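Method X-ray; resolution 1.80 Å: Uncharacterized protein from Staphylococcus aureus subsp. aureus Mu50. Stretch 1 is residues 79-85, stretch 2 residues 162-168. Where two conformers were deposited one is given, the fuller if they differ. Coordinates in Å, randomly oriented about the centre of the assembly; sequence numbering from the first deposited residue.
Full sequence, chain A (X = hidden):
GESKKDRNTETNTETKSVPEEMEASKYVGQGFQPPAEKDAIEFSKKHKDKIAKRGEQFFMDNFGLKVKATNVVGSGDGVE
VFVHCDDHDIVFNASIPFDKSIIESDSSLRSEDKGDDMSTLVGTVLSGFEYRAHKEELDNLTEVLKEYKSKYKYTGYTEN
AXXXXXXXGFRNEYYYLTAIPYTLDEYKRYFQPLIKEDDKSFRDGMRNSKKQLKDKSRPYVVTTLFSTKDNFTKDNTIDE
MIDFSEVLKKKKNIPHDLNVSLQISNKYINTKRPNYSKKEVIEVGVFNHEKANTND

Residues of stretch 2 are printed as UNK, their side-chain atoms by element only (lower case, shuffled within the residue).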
# COMPACT_ATOMS: atom_id res chain seq x y z
N VAL A 79 2.18 -3.63 20.07
CA VAL A 79 2.50 -2.48 19.24
C VAL A 79 2.50 -2.91 17.77
O VAL A 79 2.41 -4.10 17.46
CB VAL A 79 3.85 -1.82 19.64
CG1 VAL A 79 3.81 -1.30 21.08
CG2 VAL A 79 5.03 -2.79 19.44
N GLU A 80 2.60 -1.93 16.90
CA GLU A 80 2.64 -2.14 15.45
C GLU A 80 3.53 -1.08 14.81
O GLU A 80 3.44 0.09 15.17
CB GLU A 80 1.23 -2.10 14.87
CG GLU A 80 1.15 -2.45 13.38
CD GLU A 80 -0.27 -2.62 12.92
OE1 GLU A 80 -1.20 -2.46 13.74
OE2 GLU A 80 -0.47 -2.93 11.72
N VAL A 81 4.39 -1.52 13.88
CA VAL A 81 5.33 -0.64 13.17
C VAL A 81 4.95 -0.58 11.70
O VAL A 81 4.91 -1.62 11.05
CB VAL A 81 6.82 -1.08 13.29
CG1 VAL A 81 7.76 0.01 12.78
CG2 VAL A 81 7.17 -1.49 14.70
N PHE A 82 4.72 0.62 11.19
CA PHE A 82 4.43 0.87 9.78
C PHE A 82 5.79 1.20 9.18
O PHE A 82 6.58 1.91 9.82
CB PHE A 82 3.44 2.03 9.63
CG PHE A 82 2.03 1.65 9.98
CD1 PHE A 82 1.65 1.43 11.31
CD2 PHE A 82 1.07 1.49 8.98
CE1 PHE A 82 0.35 1.05 11.62
CE2 PHE A 82 -0.24 1.11 9.30
CZ PHE A 82 -0.59 0.89 10.61
N VAL A 83 6.10 0.65 8.00
CA VAL A 83 7.38 0.85 7.34
C VAL A 83 7.18 1.26 5.88
O VAL A 83 6.18 0.91 5.27
CB VAL A 83 8.32 -0.39 7.45
CG1 VAL A 83 8.61 -0.78 8.90
CG2 VAL A 83 7.78 -1.59 6.64
N HIS A 84 8.16 1.98 5.33
CA HIS A 84 8.21 2.32 3.92
C HIS A 84 9.50 1.73 3.36
O HIS A 84 10.57 1.84 3.98
CB HIS A 84 8.12 3.83 3.64
CG HIS A 84 8.18 4.18 2.18
ND1 HIS A 84 7.12 3.91 1.33
CD2 HIS A 84 9.18 4.75 1.45
CE1 HIS A 84 7.49 4.34 0.13
NE2 HIS A 84 8.71 4.86 0.15
N CYS A 85 9.38 1.08 2.22
CA CYS A 85 10.50 0.49 1.52
C CYS A 85 10.68 1.20 0.19
O CYS A 85 9.69 1.44 -0.51
CB CYS A 85 10.28 -1.00 1.30
SG CYS A 85 11.67 -1.84 0.48
N UNK A 162 -0.72 8.55 3.73
CA UNK A 162 -0.38 7.21 3.22
C UNK A 162 0.87 6.65 3.94
O UNK A 162 0.93 5.44 4.21
c UNK A 162 1.29 7.78 -0.30
c UNK A 162 -1.55 7.55 0.93
c UNK A 162 0.96 7.96 1.17
c UNK A 162 -0.23 7.16 1.67
N UNK A 163 1.84 7.52 4.26
CA UNK A 163 3.07 7.07 4.92
C UNK A 163 2.80 6.59 6.35
O UNK A 163 3.34 5.55 6.76
c UNK A 163 4.76 8.40 3.55
c UNK A 163 4.76 6.88 1.12
c UNK A 163 4.13 8.18 4.92
se UNK A 163 5.63 6.80 2.79
N UNK A 164 1.95 7.29 7.09
CA UNK A 164 1.68 6.94 8.48
C UNK A 164 0.53 5.98 8.74
O UNK A 164 0.48 5.42 9.85
c UNK A 164 2.49 10.38 10.07
c UNK A 164 2.67 9.10 9.31
c UNK A 164 3.75 11.21 9.96
n UNK A 164 3.96 12.07 11.16
c UNK A 164 1.42 8.23 9.25
N UNK A 165 -0.43 5.82 7.79
CA UNK A 165 -1.63 5.06 8.14
C UNK A 165 -1.96 3.87 7.24
O UNK A 165 -2.92 3.16 7.53
o UNK A 165 -3.30 6.36 6.86
c UNK A 165 -2.63 7.27 9.02
c UNK A 165 -2.86 6.01 8.18
N UNK A 166 -1.22 3.69 6.14
CA UNK A 166 -1.54 2.63 5.17
C UNK A 166 -0.43 1.59 5.13
O UNK A 166 0.73 1.92 5.40
n UNK A 166 -4.92 4.49 5.11
o UNK A 166 -4.80 2.89 3.57
c UNK A 166 -4.28 3.85 4.15
c UNK A 166 -2.89 4.36 3.79
c UNK A 166 -1.80 3.24 3.78
N UNK A 167 -0.80 0.33 4.82
CA UNK A 167 0.12 -0.80 4.91
C UNK A 167 -0.24 -1.94 3.95
O UNK A 167 -0.04 -3.11 4.28
c UNK A 167 0.04 -1.33 6.38
o UNK A 167 -2.32 -1.80 6.04
c UNK A 167 -1.34 -1.82 6.81
n UNK A 167 -1.46 -2.28 8.04
N UNK A 168 -0.80 -1.61 2.77
CA UNK A 168 -1.27 -2.67 1.86
C UNK A 168 -0.24 -3.09 0.80
O UNK A 168 -0.47 -4.07 0.08
c UNK A 168 -2.53 -2.20 1.14
o UNK A 168 -2.26 -1.01 0.41

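Position 162 lies on a helix that begins earlier in the chain and carries four side-chain carbons with no heteroatom. The carbon bonded to CA forks at once, one arm a single carbon and the other two carbons long. The side chain is out of reach of stretch 1 and takes no part in the contact. A fork at the first carbon with unequal arms excludes leucine and valine, so the residue is Ile162.

Position 163 has three carbons and one selenium in an unbranched chain, with the selenium third and a terminal carbon after it. Its CA-to-CB bond points sideways, but two successive m rotamers, chi1 -74° and chi2 -58°, bring the end of the chain nearer to the strand. The selenium at position 163 lies 3.6 Å from ND1 of His84 and 3.9 Å from the centroid of the His84 ring, 27° off the ring normal. The small offset places the polarizable selenium over the ring face, a sulfur-aromatic type of contact. Selenium between two carbons, a selenoether, identifies selenomethionine, Met163.

Position 164 shows four carbons in a row ending in a nitrogen. Its CA-to-CB bond points away from stretch 1, and no side-chain atom comes within contact range. The backbone makes the approach instead: O of position 164 is 4.1 Å from CD2 of Phe82, over one face of the ring. The unbranched chain with its terminal nitrogen is the signature of Lys164.

Position 165 has a first carbon bearing one oxygen and one carbon. Its CA-to-CB bond also points away, and the contact again comes from a backbone atom, O of position 165, 3.8 Å from CE2 of Phe82, oblique to the ring. The branched pattern fits threonine, Thr165.

Position 166 contains three carbons, the third carrying an oxygen and a nitrogen. O of position 166 meets CD2 of Phe82 at 3.6 Å, at the ring edge and near its plane. The side chain is a terminal amide one methylene longer than that of asparagine, hence Gln166. Here phi/psi of -115/151° leaves the helical region, although a weak 3.4 Å hydrogen bond from N of Gln166 to O of Ile162 persists. NE2 of Gln166 donates to OG1 of Thr165 at 3.0 Å with an angle of 161°, linking two side chains whose CA-to-CB bonds both point away from stretch 1.

Position 167 has two carbons, the second bearing an oxygen and a nitrogen. Its CA-to-CB bond points toward stretch 1, and CB of position 167 packs 3.8 Å from CE2 of Phe82. The nitrogen at position 167 is 3.9 Å from OE2 of Glu80, too long for a hydrogen bond; both atoms are hydrogen-bonded elsewhere in the structure. The short amide defines Asn167.

Position 168 has one carbon followed by one oxygen, out of reach of stretch 1, and is Ser168.

The contact therefore rests on packing: 293 Å² is buried in total, with no hydrogen bond across the stretches. Glu80, Phe82 and His84, alternate residues of the strand, point toward stretch 2. Phe82 meets the backbone where the helix gives way to loop, while His84 offers its ring face to selenium.

Stretch 2 (162-168) IMKTQNS
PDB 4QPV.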